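Long-range contacts in CopC (Methylosinus trichosporium OB3b, PDB 5ICU), which binds copper(II) and probably serves as a periplasmic copper carrier in copper homeostasis: residues 73-78 against 91-96; 33-38 against 59-64. One frame throughout, in Å; residues are numbered along the deposited sequence.

Contact 1 (73-78 against 91-96)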
loop_
_atom_site.group_PDB
_atom_site.type_symbol
_atom_site.label_atom_id
_atom_site.label_comp_id
_atom_site.label_asym_id
_atom_site.label_seq_id
_atom_site.Cartn_x
_atom_site.Cartn_y
_atom_site.Cartn_z
ATOM N N TYR A 73 -5.042 -9.780 1.906
ATOM C CA TYR A 73 -3.915 -9.002 2.422
ATOM C C TYR A 73 -4.393 -7.722 3.047
ATOM O O TYR A 73 -5.441 -7.207 2.702
ATOM C CB TYR A 73 -2.917 -8.680 1.282
ATOM C CG TYR A 73 -2.272 -9.908 0.694
ATOM C CD1 TYR A 73 -2.897 -10.601 -0.336
ATOM C CD2 TYR A 73 -1.101 -10.411 1.196
ATOM C CE1 TYR A 73 -2.360 -11.765 -0.832
ATOM C CE2 TYR A 73 -0.558 -11.586 0.709
ATOM C CZ TYR A 73 -1.188 -12.251 -0.311
ATOM O OH TYR A 73 -0.628 -13.436 -0.791
ATOM N N VAL A 74 -3.583 -7.196 3.947
ATOM C CA VAL A 74 -3.786 -5.862 4.474
ATOM C C VAL A 74 -2.591 -5.030 4.130
ATOM O O VAL A 74 -1.448 -5.433 4.336
ATOM C CB VAL A 74 -4.073 -5.903 5.996
ATOM C CG1 VAL A 74 -3.877 -4.545 6.653
ATOM C CG2 VAL A 74 -5.504 -6.386 6.222
ATOM N N VAL A 75 -2.885 -3.837 3.611
ATOM C CA VAL A 75 -1.917 -2.793 3.425
ATOM C C VAL A 75 -2.036 -1.905 4.623
ATOM O O VAL A 75 -3.128 -1.396 4.888
ATOM C CB VAL A 75 -2.230 -1.979 2.152
ATOM C CG1 VAL A 75 -1.282 -0.791 2.079
ATOM C CG2 VAL A 75 -2.132 -2.851 0.899
ATOM N N LYS A 76 -0.924 -1.680 5.322
ATOM C CA LYS A 76 -0.910 -0.651 6.364
ATOM C C LYS A 76 0.117 0.380 6.013
ATOM O O LYS A 76 1.066 0.101 5.304
ATOM C CB LYS A 76 -0.697 -1.233 7.755
ATOM C CG LYS A 76 0.636 -1.880 8.034
ATOM C CD LYS A 76 0.755 -2.401 9.468
ATOM C CE LYS A 76 2.173 -2.834 9.830
ATOM N NZ LYS A 76 2.269 -3.361 11.229
ATOM N N PHE A 77 -0.070 1.581 6.519
ATOM C CA PHE A 77 0.835 2.689 6.200
ATOM C C PHE A 77 0.966 3.619 7.374
ATOM O O PHE A 77 0.031 3.811 8.114
ATOM C CB PHE A 77 0.456 3.414 4.910
ATOM C CG PHE A 77 -0.936 3.951 4.908
ATOM C CD1 PHE A 77 -1.981 3.159 4.437
ATOM C CD2 PHE A 77 -1.262 5.235 5.376
ATOM C CE1 PHE A 77 -3.283 3.596 4.448
ATOM C CE2 PHE A 77 -2.576 5.685 5.369
ATOM C CZ PHE A 77 -3.578 4.848 4.936
ATOM N N ARG A 78 2.152 4.222 7.483
ATOM C CA ARG A 78 2.401 5.175 8.535
ATOM C C ARG A 78 3.331 6.216 7.935
ATOM O O ARG A 78 4.516 5.924 7.680
ATOM C CB ARG A 78 3.026 4.442 9.699
ATOM C CG ARG A 78 3.054 5.303 11.028
ATOM C CD ARG A 78 3.351 4.468 12.265
ATOM N NE ARG A 78 3.411 5.301 13.474
ATOM C CZ ARG A 78 4.457 6.024 13.867
ATOM N NH1 ARG A 78 5.573 6.039 13.180
ATOM N NH2 ARG A 78 4.377 6.765 14.977
ATOM N N TYR A 91 -5.920 -0.965 5.081
ATOM C CA TYR A 91 -7.086 -1.519 4.383
ATOM C C TYR A 91 -6.782 -2.895 3.840
ATOM O O TYR A 91 -5.627 -3.258 3.749
ATOM C CB TYR A 91 -7.545 -0.581 3.259
ATOM C CG TYR A 91 -6.524 -0.415 2.123
ATOM C CD1 TYR A 91 -6.493 -1.306 1.041
ATOM C CD2 TYR A 91 -5.592 0.629 2.100
ATOM C CE1 TYR A 91 -5.544 -1.163 0.025
ATOM C CE2 TYR A 91 -4.677 0.773 1.098
ATOM C CZ TYR A 91 -4.660 -0.116 0.042
ATOM O OH TYR A 91 -3.758 0.036 -0.987
ATOM N N GLU A 92 -7.824 -3.632 3.484
ATOM C CA GLU A 92 -7.687 -4.990 2.994
ATOM C C GLU A 92 -7.922 -5.036 1.495
ATOM O O GLU A 92 -8.666 -4.227 0.951
ATOM C CB GLU A 92 -8.680 -5.890 3.726
ATOM C CG GLU A 92 -8.643 -7.375 3.395
ATOM C CD GLU A 92 -9.621 -7.848 2.334
ATOM O OE1 GLU A 92 -10.619 -7.164 2.012
ATOM O OE2 GLU A 92 -9.395 -8.944 1.804
ATOM N N PHE A 93 -7.282 -5.997 0.831
ATOM C CA PHE A 93 -7.645 -6.342 -0.564
ATOM C C PHE A 93 -7.411 -7.822 -0.745
ATOM O O PHE A 93 -6.745 -8.438 0.047
ATOM C CB PHE A 93 -6.904 -5.510 -1.604
ATOM C CG PHE A 93 -5.465 -5.874 -1.768
ATOM C CD1 PHE A 93 -4.507 -5.335 -0.963
ATOM C CD2 PHE A 93 -5.064 -6.785 -2.759
ATOM C CE1 PHE A 93 -3.179 -5.662 -1.121
ATOM C CE2 PHE A 93 -3.749 -7.118 -2.917
ATOM C CZ PHE A 93 -2.784 -6.570 -2.106
ATOM N N THR A 94 -8.000 -8.375 -1.808
ATOM C CA THR A 94 -7.897 -9.806 -2.092
ATOM C C THR A 94 -7.350 -10.047 -3.477
ATOM O O THR A 94 -7.749 -9.377 -4.435
ATOM C CB THR A 94 -9.272 -10.474 -1.959
ATOM O OG1 THR A 94 -9.768 -10.315 -0.614
ATOM C CG2 THR A 94 -9.142 -11.968 -2.243
ATOM N N VAL A 95 -6.389 -10.973 -3.543
ATOM C CA VAL A 95 -5.877 -11.511 -4.821
ATOM C C VAL A 95 -6.696 -12.745 -5.116
ATOM O O VAL A 95 -6.629 -13.727 -4.401
ATOM C CB VAL A 95 -4.384 -11.849 -4.725
ATOM C CG1 VAL A 95 -3.871 -12.425 -6.030
ATOM C CG2 VAL A 95 -3.576 -10.597 -4.351
ATOM N N ASP A 96 -7.508 -12.645 -6.157
ATOM C CA ASP A 96 -8.280 -13.793 -6.657
ATOM C C ASP A 96 -7.434 -14.688 -7.571
ATOM O O ASP A 96 -6.507 -14.229 -8.195
ATOM C CB ASP A 96 -9.457 -13.301 -7.513
ATOM C CG ASP A 96 -10.540 -12.567 -6.771
ATOM O OD1 ASP A 96 -10.642 -12.729 -5.557
ATOM O OD2 ASP A 96 -11.311 -11.861 -7.473
#

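Contact 2 (33-38 against 59-64)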
loop_
_atom_site.group_PDB
_atom_site.type_symbol
_atom_site.label_atom_id
_atom_site.label_comp_id
_atom_site.label_asym_id
_atom_site.label_seq_id
_atom_site.Cartn_x
_atom_site.Cartn_y
_atom_site.Cartn_z
ATOM N N ALA A 33 11.161 9.265 2.637
ATOM C CA ALA A 33 12.226 8.664 3.448
ATOM C C ALA A 33 11.790 8.449 4.877
ATOM O O ALA A 33 12.447 7.676 5.606
ATOM C CB ALA A 33 13.448 9.543 3.415
ATOM N N TYR A 34 10.696 9.079 5.297
ATOM C CA TYR A 34 10.140 8.898 6.648
ATOM C C TYR A 34 8.717 8.383 6.569
ATOM O O TYR A 34 7.910 8.612 7.458
ATOM C CB TYR A 34 10.200 10.211 7.434
ATOM C CG TYR A 34 11.585 10.635 7.756
ATOM C CD1 TYR A 34 12.232 10.120 8.888
ATOM C CD2 TYR A 34 12.321 11.465 6.923
ATOM C CE1 TYR A 34 13.511 10.494 9.199
ATOM C CE2 TYR A 34 13.626 11.800 7.211
ATOM C CZ TYR A 34 14.218 11.331 8.373
ATOM O OH TYR A 34 15.500 11.710 8.713
ATOM N N SER A 35 8.428 7.581 5.552
ATOM C CA SER A 35 7.093 6.947 5.401
ATOM C C SER A 35 7.266 5.450 5.226
ATOM O O SER A 35 8.244 4.988 4.650
ATOM C CB SER A 35 6.358 7.586 4.229
ATOM O OG SER A 35 6.071 8.946 4.532
ATOM N N SER A 36 6.268 4.700 5.657
ATOM C CA SER A 36 6.317 3.249 5.663
ATOM C C SER A 36 4.993 2.702 5.125
ATOM O O SER A 36 3.918 3.178 5.508
ATOM C CB SER A 36 6.522 2.733 7.066
ATOM O OG SER A 36 6.535 1.321 7.117
ATOM N N ILE A 37 5.087 1.713 4.232
ATOM C CA ILE A 37 3.950 0.935 3.764
ATOM C C ILE A 37 4.357 -0.513 3.996
ATOM O O ILE A 37 5.474 -0.910 3.654
ATOM C CB ILE A 37 3.643 1.159 2.266
ATOM C CG1 ILE A 37 3.544 2.643 1.932
ATOM C CG2 ILE A 37 2.365 0.426 1.891
ATOM C CD1 ILE A 37 3.513 2.954 0.457
ATOM N N SER A 38 3.406 -1.293 4.489
ATOM C CA SER A 38 3.624 -2.720 4.704
ATOM C C SER A 38 2.475 -3.517 4.122
ATOM O O SER A 38 1.333 -3.089 4.155
ATOM C CB SER A 38 3.676 -3.081 6.189
ATOM O OG SER A 38 4.721 -2.387 6.840
ATOM N N ARG A 59 2.595 14.007 -3.154
ATOM C CA ARG A 59 1.435 13.409 -2.503
ATOM C C ARG A 59 1.347 11.903 -2.729
ATOM O O ARG A 59 0.382 11.290 -2.281
ATOM C CB ARG A 59 0.140 14.063 -2.978
ATOM C CG ARG A 59 0.127 15.541 -2.761
ATOM C CD ARG A 59 -1.250 16.128 -2.973
ATOM N NE ARG A 59 -1.242 17.528 -2.661
ATOM C CZ ARG A 59 -2.300 18.328 -2.703
ATOM N NH1 ARG A 59 -3.499 17.852 -3.045
ATOM N NH2 ARG A 59 -2.135 19.614 -2.373
ATOM N N GLU A 60 2.301 11.289 -3.425
ATOM C CA GLU A 60 2.192 9.869 -3.792
ATOM C C GLU A 60 3.296 9.026 -3.229
ATOM O O GLU A 60 4.408 9.488 -3.107
ATOM C CB GLU A 60 2.129 9.719 -5.319
ATOM C CG GLU A 60 0.895 10.410 -5.857
ATOM C CD GLU A 60 0.704 10.332 -7.347
ATOM O OE1 GLU A 60 1.349 9.503 -8.023
ATOM O OE2 GLU A 60 -0.133 11.113 -7.854
ATOM N N LEU A 61 2.977 7.779 -2.918
ATOM C CA LEU A 61 3.986 6.792 -2.543
ATOM C C LEU A 61 3.691 5.528 -3.269
ATOM O O LEU A 61 2.515 5.188 -3.505
ATOM C CB LEU A 61 3.981 6.491 -1.047
ATOM C CG LEU A 61 4.416 7.603 -0.111
ATOM C CD1 LEU A 61 4.168 7.141 1.287
ATOM C CD2 LEU A 61 5.868 7.998 -0.337
ATOM N N THR A 62 4.740 4.750 -3.533
ATOM C CA THR A 62 4.550 3.382 -4.053
ATOM C C THR A 62 5.372 2.364 -3.273
ATOM O O THR A 62 6.372 2.717 -2.599
ATOM C CB THR A 62 4.891 3.267 -5.546
ATOM O OG1 THR A 62 6.274 3.528 -5.740
ATOM C CG2 THR A 62 4.056 4.181 -6.419
ATOM N N LEU A 63 4.911 1.104 -3.312
ATOM C CA LEU A 63 5.657 -0.007 -2.730
ATOM C C LEU A 63 5.651 -1.132 -3.771
ATOM O O LEU A 63 4.571 -1.588 -4.166
ATOM C CB LEU A 63 4.982 -0.468 -1.444
ATOM C CG LEU A 63 5.595 -1.744 -0.818
ATOM C CD1 LEU A 63 7.043 -1.524 -0.451
ATOM C CD2 LEU A 63 4.729 -2.135 0.349
ATOM N N ASP A 64 6.843 -1.606 -4.150
ATOM C CA ASP A 64 6.938 -2.766 -5.064
ATOM C C ASP A 64 6.612 -4.026 -4.293
ATOM O O ASP A 64 7.182 -4.281 -3.228
ATOM C CB ASP A 64 8.325 -2.832 -5.628
ATOM C CG ASP A 64 8.592 -1.741 -6.637
ATOM O OD1 ASP A 64 7.643 -1.072 -7.122
ATOM O OD2 ASP A 64 9.775 -1.555 -6.962
#

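Contact 1 (73-78 against 91-96)
Val-75 lies over the ring of Tyr-91 in an antiparallel beta hairpin, formed by strands 71-80 and 86-95 of the cupredoxin-like beta sandwich of CopC. Val-75 CB sits over one face of the phenol ring toward the rim, 3.7 Å from Tyr-91 CZ, a CH-pi contact. With Tyr-91 CG between its backbone N and carbonyl carbon (chi1 65°), the ring starts off alongside Val-75, and both side chains head into the sandwich. Val-75 CG1 rests near Tyr-91 CE2 of the same ring, while the second methyl, CG2, lies at the edge of the next ring along, 3.6 Å from Phe-93 CE1. One face of the Phe-93 ring is in turn covered by Tyr-73 CB, again a CH-pi contact; the Tyr-73 and Phe-93 rings are nearly parallel but too far offset to stack. Val-95 CG2 finishes this row, 3.9 Å from Tyr-73 CE1.

Two hydrogen-bonded backbone pairs fix these neighbours. Tyr-73 N donates to Phe-93 O at 2.9 Å and Val-75 N to Tyr-91 O at 2.8 Å, each answered by the reverse bond. Between them Val-74 and Glu-92 form a non-hydrogen-bonded pair on the other face. Further out, Val-22 and Leu-24 of the facing sheet pack on Tyr-91, whose OH makes a weak hydrogen bond to Pro-9 O. An alanine in place of Tyr-91 would probably leave Val-75 CB without its aromatic cover and open a gap between the sheets. On the outer face, Thr-94 OG1 donates to the syn side of Glu-92 OE2 at 2.8 Å.

Contact 2 (33-38 against 59-64)
Ile-37 reaches across the interior of the beta sandwich to Leu-61 and Leu-63, so that strand 36-40 of one sheet packs on strand 60-64 of the other. The axes of segments 36-38 and 60-64 come within 8.0 Å at an angle of 42°, and the layers meet here through side chains. Ile-37 CB points toward the opposite strand and already lies 4.0 Å from Leu-63 CD2. The CG2 branch, anti to the backbone N, comes closer to the same methyl, with Ile-37 CG2 and Leu-63 CD2 3.8 Å apart. The longer branch leaves beside the backbone N (chi1 -51°) and extends through CG1 to CD1, the tip, which meets the roots of two leucines: Ile-37 CD1 is 3.9 Å from Leu-61 CB and 4.2 Å from Leu-63 CB. Ile-37 thus lies aslant Leu-61 but runs antiparallel to Leu-63, its tip near the base of that leucine while Leu-63 CD2 comes back to the isoleucine backbone, 3.6 Å from Ile-37 O. Leu-63 CG stands anti to its backbone N (chi1 174°), which sets the branch point from which CD2 extends.

Around this core, Leu-24 and Val-75 also touch Ile-37, and Val-48 packs on Leu-63, so the pair belongs to a wider apolar interior between the sheets. Two residues before Ile-37, the same facing leads to Ser-35, which presents a methylene to this apolar layer. Its hydroxyl is occupied at the loop and the neighbouring strand, OG being hydrogen-bonded to Glu-31 O and Leu-80 N. Ser-35 CB is left to meet the end of the Leu-61 side chain, 3.7 Å from Leu-61 CD1.

From the N terminus, the chain supplies strand 4-8 to the three-stranded sheet, passes strand 14-15 at the margin of the other sheet, returns for 21-26, then enters contact 2 at 33-38. It runs out through strand 46-50 and returns at 59-64, closing a loop that carries it from one layer of the sandwich to the other. Strand 71-80 follows and opens contact 1, whose shorter hairpin loop closes at 91-96. The two loops therefore stand in series, neither nested nor crossed. Contact 2 ties layer to layer, contact 1 neighbour to neighbour within a sheet. They join where strands 36-40 and 71-80 lie adjacent, with probable hydrogen bonds from Ser-38 N to Lys-76 O and from Arg-78 N to Ser-36 O.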